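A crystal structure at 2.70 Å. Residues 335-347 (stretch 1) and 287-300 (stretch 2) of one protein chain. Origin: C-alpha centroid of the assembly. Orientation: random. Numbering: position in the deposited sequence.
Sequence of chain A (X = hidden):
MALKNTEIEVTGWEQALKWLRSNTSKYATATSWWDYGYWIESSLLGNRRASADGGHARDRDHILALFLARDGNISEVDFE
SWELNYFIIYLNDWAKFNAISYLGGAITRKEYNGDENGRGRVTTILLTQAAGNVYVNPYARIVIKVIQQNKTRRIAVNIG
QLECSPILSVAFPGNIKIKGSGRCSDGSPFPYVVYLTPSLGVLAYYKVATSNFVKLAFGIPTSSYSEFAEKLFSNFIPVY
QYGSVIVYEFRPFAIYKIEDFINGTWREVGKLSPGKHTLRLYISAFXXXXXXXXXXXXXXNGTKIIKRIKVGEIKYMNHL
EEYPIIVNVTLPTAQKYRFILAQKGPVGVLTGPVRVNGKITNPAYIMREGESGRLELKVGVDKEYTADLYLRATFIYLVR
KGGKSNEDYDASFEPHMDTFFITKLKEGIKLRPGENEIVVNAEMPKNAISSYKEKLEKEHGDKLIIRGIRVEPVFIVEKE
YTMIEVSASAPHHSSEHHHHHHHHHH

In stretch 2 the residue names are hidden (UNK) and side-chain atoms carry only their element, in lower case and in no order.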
# COMPACT_ATOMS: atom_id res chain seq x y z
N GLN A 335 -8.25 -23.12 16.34
CA GLN A 335 -9.15 -22.66 15.28
C GLN A 335 -8.39 -22.15 14.05
O GLN A 335 -8.79 -22.43 12.93
CB GLN A 335 -10.11 -21.59 15.79
CG GLN A 335 -10.99 -21.03 14.66
CD GLN A 335 -11.92 -19.91 15.08
OE1 GLN A 335 -12.72 -19.44 14.28
NE2 GLN A 335 -11.84 -19.48 16.35
N LYS A 336 -7.31 -21.40 14.26
CA LYS A 336 -6.55 -20.86 13.14
C LYS A 336 -5.08 -20.63 13.48
O LYS A 336 -4.71 -20.58 14.65
CB LYS A 336 -7.19 -19.57 12.62
CG LYS A 336 -7.25 -18.44 13.62
CD LYS A 336 -7.72 -17.18 12.92
CE LYS A 336 -8.02 -16.06 13.92
NZ LYS A 336 -8.55 -14.89 13.17
N TYR A 337 -4.25 -20.51 12.44
CA TYR A 337 -2.81 -20.23 12.63
C TYR A 337 -2.40 -18.87 12.04
O TYR A 337 -2.76 -18.51 10.91
CB TYR A 337 -1.91 -21.36 12.10
CG TYR A 337 -2.36 -22.74 12.53
CD1 TYR A 337 -3.07 -23.56 11.66
CD2 TYR A 337 -2.09 -23.22 13.81
CE1 TYR A 337 -3.50 -24.81 12.03
CE2 TYR A 337 -2.52 -24.48 14.20
CZ TYR A 337 -3.23 -25.27 13.30
OH TYR A 337 -3.68 -26.52 13.66
N ARG A 338 -1.66 -18.12 12.84
CA ARG A 338 -1.16 -16.83 12.40
C ARG A 338 0.36 -16.88 12.27
O ARG A 338 1.08 -17.11 13.25
CB ARG A 338 -1.62 -15.71 13.35
CG ARG A 338 -1.40 -14.31 12.83
CD ARG A 338 -1.71 -13.29 13.90
NE ARG A 338 -3.14 -13.06 13.97
CZ ARG A 338 -3.77 -12.58 15.03
NH1 ARG A 338 -3.09 -12.29 16.14
NH2 ARG A 338 -5.09 -12.41 14.98
N PHE A 339 0.83 -16.65 11.06
CA PHE A 339 2.25 -16.51 10.79
C PHE A 339 2.75 -15.09 11.12
O PHE A 339 2.20 -14.10 10.64
CB PHE A 339 2.53 -16.92 9.35
CG PHE A 339 2.28 -18.39 9.08
CD1 PHE A 339 0.98 -18.91 9.11
CD2 PHE A 339 3.33 -19.26 8.84
CE1 PHE A 339 0.74 -20.25 8.89
CE2 PHE A 339 3.09 -20.61 8.62
CZ PHE A 339 1.80 -21.10 8.64
N ILE A 340 3.75 -15.02 11.98
CA ILE A 340 4.35 -13.76 12.41
C ILE A 340 5.81 -13.58 11.97
O ILE A 340 6.63 -14.49 12.13
CB ILE A 340 4.25 -13.58 13.95
CG1 ILE A 340 2.99 -12.80 14.33
CG2 ILE A 340 5.38 -12.74 14.48
CD1 ILE A 340 1.72 -13.50 13.94
N LEU A 341 6.12 -12.42 11.42
CA LEU A 341 7.51 -12.04 11.26
C LEU A 341 7.81 -11.03 12.36
O LEU A 341 7.12 -10.02 12.49
CB LEU A 341 7.76 -11.45 9.87
CG LEU A 341 9.24 -11.15 9.54
CD1 LEU A 341 9.54 -11.45 8.09
CD2 LEU A 341 9.70 -9.73 9.89
N ALA A 342 8.82 -11.30 13.18
CA ALA A 342 9.26 -10.29 14.15
C ALA A 342 10.64 -9.75 13.76
O ALA A 342 11.55 -10.52 13.43
CB ALA A 342 9.22 -10.79 15.58
N GLN A 343 10.74 -8.42 13.75
CA GLN A 343 11.97 -7.69 13.48
C GLN A 343 11.84 -6.24 14.04
O GLN A 343 10.83 -5.86 14.67
CB GLN A 343 12.33 -7.74 11.99
CG GLN A 343 11.59 -6.76 11.11
CD GLN A 343 12.10 -6.73 9.70
OE1 GLN A 343 12.58 -7.73 9.20
NE2 GLN A 343 11.99 -5.59 9.03
N LYS A 344 12.90 -5.46 13.87
CA LYS A 344 12.92 -4.10 14.34
C LYS A 344 12.00 -3.18 13.52
O LYS A 344 12.02 -3.22 12.29
CB LYS A 344 14.35 -3.56 14.26
CG LYS A 344 15.31 -4.18 15.26
CD LYS A 344 14.89 -3.86 16.69
CE LYS A 344 15.97 -4.24 17.69
NZ LYS A 344 15.33 -5.02 18.80
N GLY A 345 11.22 -2.35 14.20
CA GLY A 345 10.43 -1.37 13.48
C GLY A 345 9.71 -0.40 14.38
O GLY A 345 9.78 -0.52 15.59
N PRO A 346 9.02 0.58 13.77
CA PRO A 346 8.46 1.69 14.53
C PRO A 346 7.10 1.40 15.11
O PRO A 346 6.28 0.75 14.44
CB PRO A 346 8.35 2.80 13.50
CG PRO A 346 8.26 2.11 12.18
CD PRO A 346 9.01 0.83 12.31
N VAL A 347 6.88 1.88 16.34
CA VAL A 347 5.57 1.87 16.99
C VAL A 347 5.40 3.20 17.69
O VAL A 347 6.37 3.96 17.84
CB VAL A 347 5.40 0.75 18.07
CG1 VAL A 347 5.21 -0.63 17.45
CG2 VAL A 347 6.55 0.74 19.06
N UNK A 287 8.30 -2.60 0.30
CA UNK A 287 8.92 -1.32 0.62
C UNK A 287 10.10 -1.33 1.57
O UNK A 287 10.92 -0.41 1.51
N UNK A 288 10.19 -2.31 2.46
CA UNK A 288 11.39 -2.46 3.28
C UNK A 288 11.91 -3.89 3.39
O UNK A 288 11.15 -4.86 3.32
n UNK A 288 10.75 1.54 7.94
c UNK A 288 11.23 -1.81 4.67
n UNK A 288 10.34 -0.54 7.05
c UNK A 288 10.34 -2.00 7.03
c UNK A 288 10.78 0.22 8.06
c UNK A 288 10.26 -2.51 5.60
n UNK A 288 11.26 -0.33 9.18
N UNK A 289 13.22 -4.03 3.58
CA UNK A 289 13.84 -5.34 3.73
C UNK A 289 13.43 -6.08 5.00
O UNK A 289 13.07 -5.45 6.02
o UNK A 289 15.29 -4.96 1.30
c UNK A 289 15.37 -5.21 3.71
c UNK A 289 15.88 -4.69 2.38
o UNK A 289 16.90 -4.00 2.41
N UNK A 290 13.49 -7.41 4.95
CA UNK A 290 13.52 -8.23 6.18
C UNK A 290 14.98 -8.25 6.68
O UNK A 290 15.88 -8.49 5.88
c UNK A 290 11.16 -10.78 4.54
c UNK A 290 13.03 -9.66 5.89
c UNK A 290 13.11 -10.52 7.13
c UNK A 290 11.58 -9.60 5.38
N UNK A 291 15.21 -7.94 7.96
CA UNK A 291 16.55 -7.95 8.60
C UNK A 291 16.46 -8.56 9.97
O UNK A 291 15.67 -8.09 10.81
n UNK A 291 17.46 -2.01 7.95
c UNK A 291 17.11 -6.54 8.83
c UNK A 291 16.99 -3.40 8.16
c UNK A 291 18.10 -4.40 7.89
c UNK A 291 17.55 -5.79 7.59
N UNK A 292 17.29 -9.58 10.23
CA UNK A 292 17.43 -10.13 11.59
C UNK A 292 16.10 -10.44 12.14
O UNK A 292 15.74 -9.94 13.19
o UNK A 292 20.30 -9.43 11.54
n UNK A 292 19.66 -7.35 12.01
c UNK A 292 18.13 -9.12 12.54
c UNK A 292 19.47 -8.64 12.00
N UNK A 293 15.36 -11.26 11.41
CA UNK A 293 13.95 -11.52 11.66
C UNK A 293 13.73 -12.94 12.20
O UNK A 293 14.43 -13.87 11.80
c UNK A 293 13.16 -11.32 10.36
N UNK A 294 12.75 -13.09 13.09
CA UNK A 294 12.31 -14.40 13.56
C UNK A 294 10.91 -14.72 13.03
O UNK A 294 10.03 -13.86 13.09
c UNK A 294 12.08 -15.85 15.62
o UNK A 294 13.48 -13.91 15.60
c UNK A 294 12.26 -14.43 15.10
N UNK A 295 10.71 -15.95 12.54
CA UNK A 295 9.38 -16.42 12.14
C UNK A 295 8.65 -17.19 13.25
O UNK A 295 9.25 -18.04 13.93
c UNK A 295 9.55 -15.44 9.27
c UNK A 295 10.44 -17.69 8.63
c UNK A 295 10.26 -16.69 9.77
c UNK A 295 9.48 -17.29 10.91
N UNK A 296 7.36 -16.89 13.44
CA UNK A 296 6.55 -17.67 14.37
C UNK A 296 5.26 -18.14 13.76
O UNK A 296 4.84 -17.66 12.71
c UNK A 296 7.90 -15.10 16.03
o UNK A 296 10.51 -14.81 18.53
c UNK A 296 8.95 -14.59 16.76
c UNK A 296 9.46 -15.32 17.83
c UNK A 296 6.18 -16.87 15.59
c UNK A 296 7.34 -16.34 16.35
c UNK A 296 8.93 -16.55 18.18
c UNK A 296 7.88 -17.05 17.43
N UNK A 297 4.66 -19.11 14.44
CA UNK A 297 3.26 -19.43 14.23
C UNK A 297 2.56 -19.28 15.59
O UNK A 297 3.04 -19.81 16.62
c UNK A 297 1.61 -21.20 13.47
c UNK A 297 3.75 -20.93 12.26
c UNK A 297 3.08 -20.85 13.62
N UNK A 298 1.49 -18.49 15.61
CA UNK A 298 0.66 -18.37 16.81
C UNK A 298 -0.60 -19.17 16.57
O UNK A 298 -1.36 -18.88 15.63
o UNK A 298 4.45 -13.26 18.51
c UNK A 298 1.08 -14.59 17.75
c UNK A 298 3.72 -15.45 17.88
c UNK A 298 3.41 -14.13 18.16
c UNK A 298 2.09 -13.69 18.10
c UNK A 298 2.72 -16.34 17.52
c UNK A 298 0.27 -16.90 17.07
c UNK A 298 1.38 -15.93 17.47
N UNK A 299 -0.84 -20.19 17.39
CA UNK A 299 -2.11 -20.92 17.37
C UNK A 299 -3.15 -20.10 18.11
O UNK A 299 -2.89 -19.59 19.20
c UNK A 299 -1.97 -22.28 18.02
N UNK A 300 -4.33 -19.99 17.52
CA UNK A 300 -5.38 -19.17 18.10
C UNK A 300 -6.71 -19.86 18.17
O UNK A 300 -7.16 -20.46 17.19
c UNK A 300 -5.56 -17.87 17.28
c UNK A 300 -3.48 -16.75 16.55
c UNK A 300 -4.63 -16.69 17.53
c UNK A 300 -5.39 -15.39 17.35
O HOH W 1 10.38 -3.29 10.04

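Position 287 has no side-chain atoms and lies out of reach of stretch 1; its backbone angles (87/-27) would jam a CB against the preceding carbonyl, so it is Gly287. Position 288 carries three carbons, a nitrogen, then a carbon bearing two more nitrogens: Arg288. Its NH1 lies 4.0 Å from Pro346 CD and donates to a water (NH1 to water O, 3.2 Å) that also joins Gln343 NE2 and Lys344 O.

At 289 there are two carbons; the side chain starts sideways to stretch 1 and its end leads away. Two oxygens on the second carbon make a carboxylate: Asp289; its backbone O accepts from Gln343 NE2 at 3.2 Å. Position 290 has four carbons forked at the first, one arm two carbons long, and meets Leu341: Ile290, with CG2 3.8 Å from Leu341 CD1. Four carbons in a row ending in nitrogen make 291 Lys291. Its end leads away, while its backbone N donates to Gln343 OE1 at 2.9 Å. Position 292, at the corner of the chain, has two carbons, the second with one oxygen and one nitrogen, and no close side-chain contact: Asn292.

A single carbon at 293, 3.8 Å from Leu341 CD2 to CB, gives Ala293. Position 294 has one carbon carrying an oxygen and a carbon. That is Thr294, whose backbone N and O pair with Ala342 O and N at 2.9 and 2.8 Å. Position 295 has four carbons forked at the second and meets Leu341: Leu295, with CD2 4.2 Å from Leu341 CD1.

Position 296 shows a six-carbon ring bearing oxygen: Tyr296. Ala342 CB sits at the ring edge, 4.0 Å from CE1, and Ile340 CG2 is 3.8 Å from CD1. At 297 one carbon carries two others, one of them over the face of the Phe339 ring: Val297, whose CG2 is 3.7 Å from Phe339 CE2. The second oxygen-bearing ring, at 298, has an Ile340 carbon over its face: Tyr298, with CE2 4.0 Å from Ile340 CG1. The lone carbon at 299, near the Tyr337 ring, is Ala299, its CB 4.3 Å from Tyr337 CD2. Four carbons forked at the second make 300 Leu300; its CD2 covers one face of the Arg338 guanidinium, 3.8 Å from NH2.

The contact is an antiparallel strand pair, held by alternating backbone hydrogen bonds from Lys336–Leu300 to Ala342–Thr294. Tyr337, Phe339 and Leu341 share one face with Ala299, Val297 and Leu295; Arg338 and Ile340 share the other with the two tyrosines. Beyond the pairing, the Gln343 amide bonds to the backbone on both sides of Ile290, extending the contact past the corner.

Stretch 2 287-300: GRDIKNATLYVYAL
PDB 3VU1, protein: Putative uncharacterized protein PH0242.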